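PDB 1YHT: DspB from Aggregatibacter actinomycetemcomitans, which probably cleaves terminal N-acetylhexosamine residues from polysaccharide as a family 20 glycoside hydrolase, an activity consistent with its release of biofilm cells. Local coordinates for residues Leu23-His28 against Asn59-Ser64; Tyr30-Ile35 against Pro90-Arg95; Ser37-Ile42 against Asp98-Tyr103. All blocks are in the same frame, centred on the assembly; numbering follows the deposited sequence.

Interaction 1 of 3, residues Leu23-His28 against Asn59-Ser64; sequences LDIARH and NYAIES
Ala26 and Asn59 meet where two loops draw closest, their CA atoms 5.0 Å apart. The tight part of the contact is made by backbone oxygens against side-chain carbons: Ala26 O lies 3.3 Å from Asn59 CB, and Ile25 O rests 3.6 Å from Ala61 CB. Beside them Ile25 CG1 approaches the same Ala61 CB at 4.0 Å. Ile25 can do this because its CG1 is set between its own backbone N and carbonyl carbon (chi1 67°), while CG2 turns aside. No direct hydrogen bond spans the two segments, and Asn59 N is buried here without a partner. Segment 23-28 runs off the C-terminal end of strand 18-24, the first strand of the family 20 TIM barrel, and 59-64 belongs to the long loop after the next strand, 49-53; the contact therefore joins neighbouring loops at the barrel end where enzymes of this fold carry their active sites. The looser side is bridged by a water that donates to Ile25 O (2.8 Å) and accepts from Asn59 ND2. Asn59 CG lies anti to the backbone N (chi1 -166°), carrying the amide out to this water and to Pro90 O, which ND2 also reaches. Away from the interface, the partly exposed Arg27 folds back on the buried Asp24: NH1 donates to OD2 at 3.0 Å in a salt bridge, in the guanidinium plane but from above the carboxylate. Asp24 OD1 accepts from Ala26 N (an Asx turn) and Arg27 N (an Asx motif), both from one face of its plane, consistent with holding the bend after the strand. Arg27 NE is also in a salt bridge with Glu58, and Gly331 N donates to Asp24 OD2.

Interaction 2 of 3, residues Tyr30-Ile35 against Pro90-Arg95; sequences YSPEVI and PFLSYR
Pro32 and Leu92 mark the closest backbone approach, their CA atoms 8.1 Å apart, far enough that side chains make most of the contact. Both segments are helix entrances on the outer layer of the TIM barrel: 30-35 leads into helix 32-44, whereas segment 90-95 leaves the short, weakly bonded strand at 90-91 and turns into helix 94-106. Each helix begins with a serine N-cap. Ser31 OG accepts from Val34 N at 3.1 Å with an N-H...O angle of 163°, and Ile35 N bonds to Ser31 O as the first turn winds up; Ser93 OG likewise caps a backbone N just beyond its segment.

Between these two starts Leu92 is the wedge. Its CG is anti to the carbonyl carbon (chi1 -69°), which sends the forked end toward helix 32-44, where the two methyls divide the work. CD2 runs alongside the Pro32 ring, the two side chains pointing opposite ways, with both CG and CD of the proline in reach. CD1 instead meets Ile35 CD1 tip to tip at 4.1 Å. The side-chain contacts are apolar, and the contact is small, about 106 Å² summed over both sides. Phe29 and, from helix 94-106, Leu97 and Ile100 also pack on Leu92, which thus belongs to a larger hydrophobic cluster. The Tyr30 ring turns the other way, toward helix 339-358, although its backbone still brushes the wedge: Tyr30 O lies 4.3 Å from Leu92 CD2.

Interaction 3 of 3, residues Ser37-Ile42 against Asp98-Tyr103; sequences SFIDTI and DDIKAY
Tyr103 reaches across to segment 37-42 of helix 32-44 and lays its ring beside Ile39 and its hydroxyl against Asp40. The CG of Tyr103 is anti to the backbone N (chi1 -170°), which throws the ring out over the gap instead of along its own helix. Ile39 and Tyr103 reach past one another from their own helices; Ile39 CG2 sits 3.9 Å from Tyr103 CD2 and as near to CE2. Asp40 comes at about a right angle to the tyrosine side chain, its carboxylate plane turned 68° from the ring, and places OD1 at the ring edge, in plane. There Tyr103 OH donates to Asp40 OD1 at a modelled 2.4 Å, so short that the exact length is doubtful. The same OD1 also pairs with Lys107 in a salt bridge, and this positive charge would be expected to favour the ionised carboxylate. Deeper in the interface the contact is apolar: Ile39 CD1 meets Ile100 CG2 at 4.2 Å. The polar pair therefore lies toward the outer side of the groove, with the isoleucines beneath it.

The two helical segments run nearly parallel, 14° between their directions, and their axes approach to 11.1 Å, a spacing bridged by side chains from both. They belong to helices 32-44 and 94-106, which follow the first two strands of the barrel and pack side by side on its outside. Inward, Phe38 and Ile42 rest on strand 18-24, and Ile39 and Ile42 touch Ile109 at the approach to strand 110-117; on the other flank, Ser37, Phe38 and Thr41 meet helix 339-358, the last helix of the chain.

From the N terminus the chain passes 23-28, 30-35 and 37-42 in turn, from the end of strand 18-24 into helix 32-44, and later meets their partners 59-64, 90-95 and 98-103 in the same order. The contacts thus close loops of 30, 54 and 55 residues that cross one another, none lying within another. Interaction 1 ties loops at the strand ends, interaction 2 the starts of two helices, and interaction 3 the same helices further on. Glu63 N and OE1 probably hydrogen-bond to Leu92 O and Tyr94 N, joining the first two, while Ile35 CG2 packs on Ile100 CG2 between the last two.

Interaction 1 of 3, residues Leu23-His28 against Asn59-Ser64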
loop_
_atom_site.group_PDB
_atom_site.type_symbol
_atom_site.label_atom_id
_atom_site.label_comp_id
_atom_site.label_asym_id
_atom_site.label_seq_id
_atom_site.Cartn_x
_atom_site.Cartn_y
_atom_site.Cartn_z
ATOM N N LEU A 23 4.876 -4.270 1.033
ATOM C CA LEU A 23 6.250 -3.843 1.226
ATOM C C LEU A 23 6.324 -2.398 0.801
ATOM O O LEU A 23 6.006 -2.060 -0.364
ATOM C CB LEU A 23 7.230 -4.686 0.380
ATOM C CG LEU A 23 8.721 -4.395 0.688
ATOM C CD1 LEU A 23 9.172 -4.776 2.092
ATOM C CD2 LEU A 23 9.594 -5.059 -0.309
ATOM N N ASP A 24 6.738 -1.553 1.745
ATOM C CA ASP A 24 6.896 -0.121 1.498
ATOM C C ASP A 24 8.323 0.101 1.026
ATOM O O ASP A 24 9.262 0.127 1.808
ATOM C CB ASP A 24 6.561 0.671 2.754
ATOM C CG ASP A 24 7.029 2.116 2.716
ATOM O OD1 ASP A 24 7.344 2.687 1.636
ATOM O OD2 ASP A 24 7.056 2.716 3.820
ATOM N N ILE A 25 8.449 0.248 -0.282
ATOM C CA ILE A 25 9.727 0.519 -0.887
ATOM C C ILE A 25 9.901 2.004 -1.148
ATOM O O ILE A 25 10.912 2.388 -1.651
ATOM C CB ILE A 25 9.994 -0.329 -2.164
ATOM C CG1 ILE A 25 9.063 0.011 -3.332
ATOM C CG2 ILE A 25 9.927 -1.847 -1.804
ATOM C CD1 ILE A 25 9.432 -0.706 -4.566
ATOM N N ALA A 26 8.933 2.828 -0.751
ATOM C CA ALA A 26 9.040 4.271 -0.929
ATOM C C ALA A 26 9.881 4.907 0.168
ATOM O O ALA A 26 10.648 5.826 -0.085
ATOM C CB ALA A 26 7.648 4.902 -0.952
ATOM N N ARG A 27 9.681 4.462 1.394
ATOM C CA ARG A 27 10.425 4.971 2.556
ATOM C C ARG A 27 11.774 4.270 2.786
ATOM O O ARG A 27 12.621 4.802 3.496
ATOM C CB ARG A 27 9.595 4.808 3.828
ATOM C CG ARG A 27 8.505 5.878 4.021
ATOM C CD ARG A 27 7.451 5.927 2.902
ATOM N NE ARG A 27 6.352 6.751 3.410
ATOM C CZ ARG A 27 5.385 6.314 4.195
ATOM N NH1 ARG A 27 5.289 5.029 4.469
ATOM N NH2 ARG A 27 4.485 7.168 4.686
ATOM N N HIS A 28 11.898 3.034 2.310
ATOM C CA HIS A 28 13.160 2.282 2.401
ATOM C C HIS A 28 13.292 1.387 1.150
ATOM O O HIS A 28 12.347 0.685 0.809
ATOM C CB HIS A 28 13.206 1.384 3.631
ATOM C CG HIS A 28 14.592 0.890 3.947
ATOM N ND1 HIS A 28 15.182 -0.172 3.285
ATOM C CD2 HIS A 28 15.529 1.371 4.791
ATOM C CE1 HIS A 28 16.414 -0.342 3.743
ATOM N NE2 HIS A 28 16.648 0.581 4.658
ATOM N N ASN A 59 9.561 9.125 -1.736
ATOM C CA ASN A 59 10.079 8.664 -3.012
ATOM C C ASN A 59 9.015 8.002 -3.897
ATOM O O ASN A 59 7.934 7.635 -3.425
ATOM C CB ASN A 59 11.226 7.675 -2.748
ATOM C CG ASN A 59 12.079 7.376 -3.981
ATOM O OD1 ASN A 59 12.189 8.173 -4.921
ATOM N ND2 ASN A 59 12.738 6.243 -3.944
ATOM N N TYR A 60 9.338 7.935 -5.196
ATOM C CA TYR A 60 8.594 7.180 -6.200
ATOM C C TYR A 60 9.667 6.211 -6.719
ATOM O O TYR A 60 10.570 6.617 -7.457
ATOM C CB TYR A 60 8.120 8.121 -7.351
ATOM C CG TYR A 60 7.307 7.431 -8.395
ATOM C CD1 TYR A 60 5.935 7.274 -8.225
ATOM C CD2 TYR A 60 7.908 6.870 -9.527
ATOM C CE1 TYR A 60 5.154 6.605 -9.179
ATOM C CE2 TYR A 60 7.154 6.173 -10.479
ATOM C CZ TYR A 60 5.752 6.069 -10.287
ATOM O OH TYR A 60 4.969 5.393 -11.155
ATOM N N ALA A 61 9.553 4.941 -6.351
ATOM C CA ALA A 61 10.678 4.025 -6.404
ATOM C C ALA A 61 10.752 3.102 -7.630
ATOM O O ALA A 61 11.406 2.056 -7.567
ATOM C CB ALA A 61 10.699 3.192 -5.144
ATOM N N ILE A 62 10.112 3.484 -8.735
ATOM C CA ILE A 62 10.235 2.769 -10.009
ATOM C C ILE A 62 10.454 3.731 -11.135
ATOM O O ILE A 62 10.125 4.901 -11.042
ATOM C CB ILE A 62 8.985 1.860 -10.334
ATOM C CG1 ILE A 62 7.729 2.690 -10.608
ATOM C CG2 ILE A 62 8.739 0.948 -9.178
ATOM C CD1 ILE A 62 6.448 1.828 -10.763
ATOM N N GLU A 63 10.975 3.194 -12.231
ATOM C CA GLU A 63 11.194 3.938 -13.426
ATOM C C GLU A 63 9.873 4.445 -14.027
ATOM O O GLU A 63 8.801 3.795 -13.905
ATOM C CB GLU A 63 11.956 3.076 -14.440
ATOM C CG GLU A 63 12.398 3.815 -15.677
ATOM C CD GLU A 63 13.506 3.136 -16.485
ATOM O OE1 GLU A 63 13.908 1.966 -16.230
ATOM O OE2 GLU A 63 14.016 3.839 -17.355
ATOM N N SER A 64 9.965 5.583 -14.718
ATOM C CA SER A 64 8.781 6.237 -15.306
ATOM C C SER A 64 9.142 7.101 -16.517
ATOM O O SER A 64 9.974 8.003 -16.402
ATOM C CB SER A 64 8.090 7.150 -14.294
ATOM O OG SER A 64 6.964 7.803 -14.892
HETATM O O HOH W 1 12.977 4.210 -2.006
#

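Interaction 2 of 3, residues Tyr30-Ile35 against Pro90-Arg95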
loop_
_atom_site.group_PDB
_atom_site.type_symbol
_atom_site.label_atom_id
_atom_site.label_comp_id
_atom_site.label_asym_id
_atom_site.label_seq_id
_atom_site.Cartn_x
_atom_site.Cartn_y
_atom_site.Cartn_z
ATOM N N TYR A 30 14.573 -1.622 -1.423
ATOM C CA TYR A 30 15.001 -3.008 -1.357
ATOM C C TYR A 30 15.498 -3.484 -2.727
ATOM O O TYR A 30 14.871 -3.267 -3.786
ATOM C CB TYR A 30 13.849 -3.933 -0.873
ATOM C CG TYR A 30 13.285 -3.571 0.503
ATOM C CD1 TYR A 30 13.545 -4.369 1.629
ATOM C CD2 TYR A 30 12.514 -2.449 0.674
ATOM C CE1 TYR A 30 13.008 -4.081 2.878
ATOM C CE2 TYR A 30 11.990 -2.106 1.943
ATOM C CZ TYR A 30 12.222 -2.930 3.029
ATOM O OH TYR A 30 11.726 -2.603 4.270
ATOM N N SER A 31 16.646 -4.138 -2.697
ATOM C CA SER A 31 17.275 -4.662 -3.895
ATOM C C SER A 31 16.393 -5.718 -4.564
ATOM O O SER A 31 15.611 -6.374 -3.906
ATOM C CB SER A 31 18.646 -5.234 -3.546
ATOM O OG SER A 31 18.527 -6.516 -2.956
ATOM N N PRO A 32 16.480 -5.861 -5.884
ATOM C CA PRO A 32 15.796 -7.010 -6.501
ATOM C C PRO A 32 16.019 -8.366 -5.817
ATOM O O PRO A 32 15.074 -9.136 -5.622
ATOM C CB PRO A 32 16.368 -7.018 -7.926
ATOM C CG PRO A 32 16.624 -5.584 -8.209
ATOM C CD PRO A 32 17.101 -4.991 -6.903
ATOM N N GLU A 33 17.254 -8.632 -5.421
ATOM C CA GLU A 33 17.590 -9.869 -4.704
ATOM C C GLU A 33 16.758 -10.067 -3.435
ATOM O O GLU A 33 16.237 -11.134 -3.198
ATOM C CB GLU A 33 19.084 -9.909 -4.352
ATOM C CG GLU A 33 19.998 -10.377 -5.482
ATOM C CD GLU A 33 19.959 -11.870 -5.765
ATOM O OE1 GLU A 33 19.486 -12.624 -4.884
ATOM O OE2 GLU A 33 20.390 -12.274 -6.895
ATOM N N VAL A 34 16.665 -9.027 -2.628
ATOM C CA VAL A 34 15.919 -9.061 -1.383
ATOM C C VAL A 34 14.421 -9.136 -1.644
ATOM O O VAL A 34 13.710 -9.854 -0.950
ATOM C CB VAL A 34 16.272 -7.871 -0.500
ATOM C CG1 VAL A 34 15.348 -7.778 0.683
ATOM C CG2 VAL A 34 17.773 -7.935 -0.053
ATOM N N ILE A 35 13.931 -8.429 -2.669
ATOM C CA ILE A 35 12.531 -8.540 -3.056
ATOM C C ILE A 35 12.181 -9.975 -3.451
ATOM O O ILE A 35 11.129 -10.505 -3.061
ATOM C CB ILE A 35 12.185 -7.548 -4.170
ATOM C CG1 ILE A 35 12.198 -6.095 -3.586
ATOM C CG2 ILE A 35 10.793 -7.860 -4.713
ATOM C CD1 ILE A 35 12.034 -4.994 -4.584
ATOM N N PRO A 90 16.664 6.196 -4.899
ATOM C CA PRO A 90 16.705 5.026 -5.767
ATOM C C PRO A 90 15.417 4.671 -6.479
ATOM O O PRO A 90 14.339 5.016 -6.020
ATOM C CB PRO A 90 17.088 3.904 -4.812
ATOM C CG PRO A 90 16.499 4.346 -3.485
ATOM C CD PRO A 90 16.683 5.816 -3.468
ATOM N N PHE A 91 15.544 4.016 -7.625
ATOM C CA PHE A 91 14.355 3.448 -8.265
ATOM C C PHE A 91 14.696 2.176 -8.995
ATOM O O PHE A 91 15.848 1.941 -9.409
ATOM C CB PHE A 91 13.680 4.476 -9.157
ATOM C CG PHE A 91 14.515 4.903 -10.329
ATOM C CD1 PHE A 91 14.371 4.254 -11.559
ATOM C CD2 PHE A 91 15.424 5.953 -10.227
ATOM C CE1 PHE A 91 15.117 4.655 -12.673
ATOM C CE2 PHE A 91 16.164 6.347 -11.335
ATOM C CZ PHE A 91 16.014 5.685 -12.555
ATOM N N LEU A 92 13.696 1.317 -9.143
ATOM C CA LEU A 92 13.861 0.061 -9.891
ATOM C C LEU A 92 13.743 0.369 -11.350
ATOM O O LEU A 92 12.764 1.003 -11.777
ATOM C CB LEU A 92 12.801 -0.971 -9.471
ATOM C CG LEU A 92 12.950 -1.529 -8.068
ATOM C CD1 LEU A 92 11.675 -2.267 -7.616
ATOM C CD2 LEU A 92 14.208 -2.411 -7.911
ATOM N N SER A 93 14.700 -0.105 -12.143
ATOM C CA SER A 93 14.605 0.026 -13.569
ATOM C C SER A 93 13.534 -0.913 -14.110
ATOM O O SER A 93 13.163 -1.889 -13.469
ATOM C CB SER A 93 15.944 -0.309 -14.250
ATOM O OG SER A 93 16.155 -1.712 -14.238
ATOM N N TYR A 94 13.077 -0.633 -15.324
ATOM C CA TYR A 94 12.147 -1.535 -16.007
ATOM C C TYR A 94 12.717 -2.966 -16.190
ATOM O O TYR A 94 11.992 -3.935 -16.073
ATOM C CB TYR A 94 11.817 -1.020 -17.394
ATOM C CG TYR A 94 11.075 0.287 -17.467
ATOM C CD1 TYR A 94 9.956 0.557 -16.655
ATOM C CD2 TYR A 94 11.450 1.242 -18.394
ATOM C CE1 TYR A 94 9.275 1.763 -16.765
ATOM C CE2 TYR A 94 10.735 2.462 -18.518
ATOM C CZ TYR A 94 9.671 2.704 -17.685
ATOM O OH TYR A 94 9.005 3.935 -17.842
ATOM N N ARG A 95 13.998 -3.080 -16.514
ATOM C CA ARG A 95 14.650 -4.402 -16.599
ATOM C C ARG A 95 14.650 -5.144 -15.274
ATOM O O ARG A 95 14.313 -6.334 -15.198
ATOM C CB ARG A 95 16.070 -4.245 -17.154
ATOM C CG ARG A 95 16.957 -5.518 -17.079
ATOM C CD ARG A 95 18.169 -5.435 -18.045
ATOM N NE ARG A 95 18.213 -6.663 -18.890
ATOM C CZ ARG A 95 17.643 -6.817 -20.092
ATOM N NH1 ARG A 95 16.995 -5.808 -20.692
ATOM N NH2 ARG A 95 17.751 -7.999 -20.726
#

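Interaction 3 of 3, residues Ser37-Ile42 against Asp98-Tyr103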
loop_
_atom_site.group_PDB
_atom_site.type_symbol
_atom_site.label_atom_id
_atom_site.label_comp_id
_atom_site.label_asym_id
_atom_site.label_seq_id
_atom_site.Cartn_x
_atom_site.Cartn_y
_atom_site.Cartn_z
ATOM N N SER A 37 13.705 -12.626 -2.264
ATOM C CA SER A 37 13.655 -13.371 -1.011
ATOM C C SER A 37 12.308 -13.247 -0.285
ATOM O O SER A 37 11.796 -14.207 0.243
ATOM C CB SER A 37 14.833 -12.968 -0.093
ATOM O OG SER A 37 16.085 -13.404 -0.625
ATOM N N PHE A 38 11.731 -12.041 -0.261
ATOM C CA PHE A 38 10.392 -11.840 0.284
ATOM C C PHE A 38 9.393 -12.697 -0.492
ATOM O O PHE A 38 8.506 -13.336 0.112
ATOM C CB PHE A 38 9.953 -10.356 0.163
ATOM C CG PHE A 38 10.458 -9.474 1.211
ATOM C CD1 PHE A 38 10.153 -9.706 2.538
ATOM C CD2 PHE A 38 11.241 -8.371 0.893
ATOM C CE1 PHE A 38 10.587 -8.836 3.523
ATOM C CE2 PHE A 38 11.652 -7.505 1.859
ATOM C CZ PHE A 38 11.341 -7.759 3.201
ATOM N N ILE A 39 9.523 -12.707 -1.828
ATOM C CA ILE A 39 8.672 -13.554 -2.664
ATOM C C ILE A 39 8.808 -15.072 -2.284
ATOM O O ILE A 39 7.826 -15.807 -2.240
ATOM C CB ILE A 39 8.937 -13.325 -4.147
ATOM C CG1 ILE A 39 8.293 -12.002 -4.587
ATOM C CG2 ILE A 39 8.359 -14.503 -4.990
ATOM C CD1 ILE A 39 8.895 -11.412 -5.764
ATOM N N ASP A 40 10.032 -15.502 -1.995
ATOM C CA ASP A 40 10.280 -16.905 -1.586
ATOM C C ASP A 40 9.521 -17.210 -0.317
ATOM O O ASP A 40 8.797 -18.209 -0.244
ATOM C CB ASP A 40 11.749 -17.135 -1.376
ATOM C CG ASP A 40 12.549 -17.046 -2.672
ATOM O OD1 ASP A 40 12.035 -17.348 -3.766
ATOM O OD2 ASP A 40 13.730 -16.671 -2.583
ATOM N N THR A 41 9.610 -16.328 0.657
ATOM C CA THR A 41 8.880 -16.511 1.924
ATOM C C THR A 41 7.365 -16.574 1.700
ATOM O O THR A 41 6.703 -17.469 2.226
ATOM C CB THR A 41 9.221 -15.405 2.929
ATOM O OG1 THR A 41 10.605 -15.420 3.141
ATOM C CG2 THR A 41 8.540 -15.598 4.276
ATOM N N ILE A 42 6.833 -15.647 0.889
ATOM C CA ILE A 42 5.407 -15.602 0.634
ATOM C C ILE A 42 4.988 -16.962 0.029
ATOM O O ILE A 42 4.006 -17.594 0.463
ATOM C CB ILE A 42 5.006 -14.406 -0.296
ATOM C CG1 ILE A 42 5.308 -13.055 0.384
ATOM C CG2 ILE A 42 3.499 -14.442 -0.621
ATOM C CD1 ILE A 42 5.407 -11.898 -0.568
ATOM N N ASP A 98 11.117 -6.251 -14.640
ATOM C CA ASP A 98 10.796 -7.411 -15.483
ATOM C C ASP A 98 11.394 -8.718 -14.923
ATOM O O ASP A 98 10.760 -9.748 -14.952
ATOM C CB ASP A 98 11.300 -7.214 -16.904
ATOM C CG ASP A 98 10.457 -6.233 -17.705
ATOM O OD1 ASP A 98 9.305 -5.910 -17.305
ATOM O OD2 ASP A 98 10.977 -5.805 -18.766
ATOM N N ASP A 99 12.585 -8.625 -14.350
ATOM C CA ASP A 99 13.218 -9.711 -13.620
ATOM C C ASP A 99 12.365 -10.130 -12.352
ATOM O O ASP A 99 12.079 -11.317 -12.136
ATOM C CB ASP A 99 14.640 -9.284 -13.215
ATOM C CG ASP A 99 15.407 -10.384 -12.438
ATOM O OD1 ASP A 99 15.230 -11.567 -12.738
ATOM O OD2 ASP A 99 16.176 -10.044 -11.518
ATOM N N ILE A 100 11.895 -9.146 -11.588
ATOM C CA ILE A 100 11.057 -9.422 -10.404
ATOM C C ILE A 100 9.714 -10.051 -10.824
ATOM O O ILE A 100 9.258 -10.968 -10.171
ATOM C CB ILE A 100 10.839 -8.129 -9.584
ATOM C CG1 ILE A 100 12.180 -7.693 -8.964
ATOM C CG2 ILE A 100 9.779 -8.305 -8.478
ATOM C CD1 ILE A 100 12.233 -6.245 -8.522
ATOM N N LYS A 101 9.112 -9.517 -11.896
ATOM C CA LYS A 101 7.831 -9.958 -12.421
ATOM C C LYS A 101 7.877 -11.415 -12.824
ATOM O O LYS A 101 6.999 -12.196 -12.432
ATOM C CB LYS A 101 7.429 -9.111 -13.640
ATOM C CG LYS A 101 6.993 -7.682 -13.301
ATOM C CD LYS A 101 6.981 -6.743 -14.502
ATOM C CE LYS A 101 6.309 -7.312 -15.759
ATOM N NZ LYS A 101 6.588 -6.425 -16.980
ATOM N N ALA A 102 8.892 -11.771 -13.620
ATOM C CA ALA A 102 9.127 -13.173 -14.028
ATOM C C ALA A 102 9.273 -14.107 -12.803
ATOM O O ALA A 102 8.684 -15.190 -12.738
ATOM C CB ALA A 102 10.355 -13.263 -14.980
ATOM N N TYR A 103 9.996 -13.648 -11.799
ATOM C CA TYR A 103 10.286 -14.466 -10.653
ATOM C C TYR A 103 8.973 -14.683 -9.872
ATOM O O TYR A 103 8.633 -15.838 -9.530
ATOM C CB TYR A 103 11.364 -13.804 -9.811
ATOM C CG TYR A 103 11.892 -14.699 -8.747
ATOM C CD1 TYR A 103 12.860 -15.647 -9.053
ATOM C CD2 TYR A 103 11.415 -14.628 -7.428
ATOM C CE1 TYR A 103 13.339 -16.544 -8.059
ATOM C CE2 TYR A 103 11.884 -15.492 -6.455
ATOM C CZ TYR A 103 12.835 -16.468 -6.780
ATOM O OH TYR A 103 13.319 -17.337 -5.808
#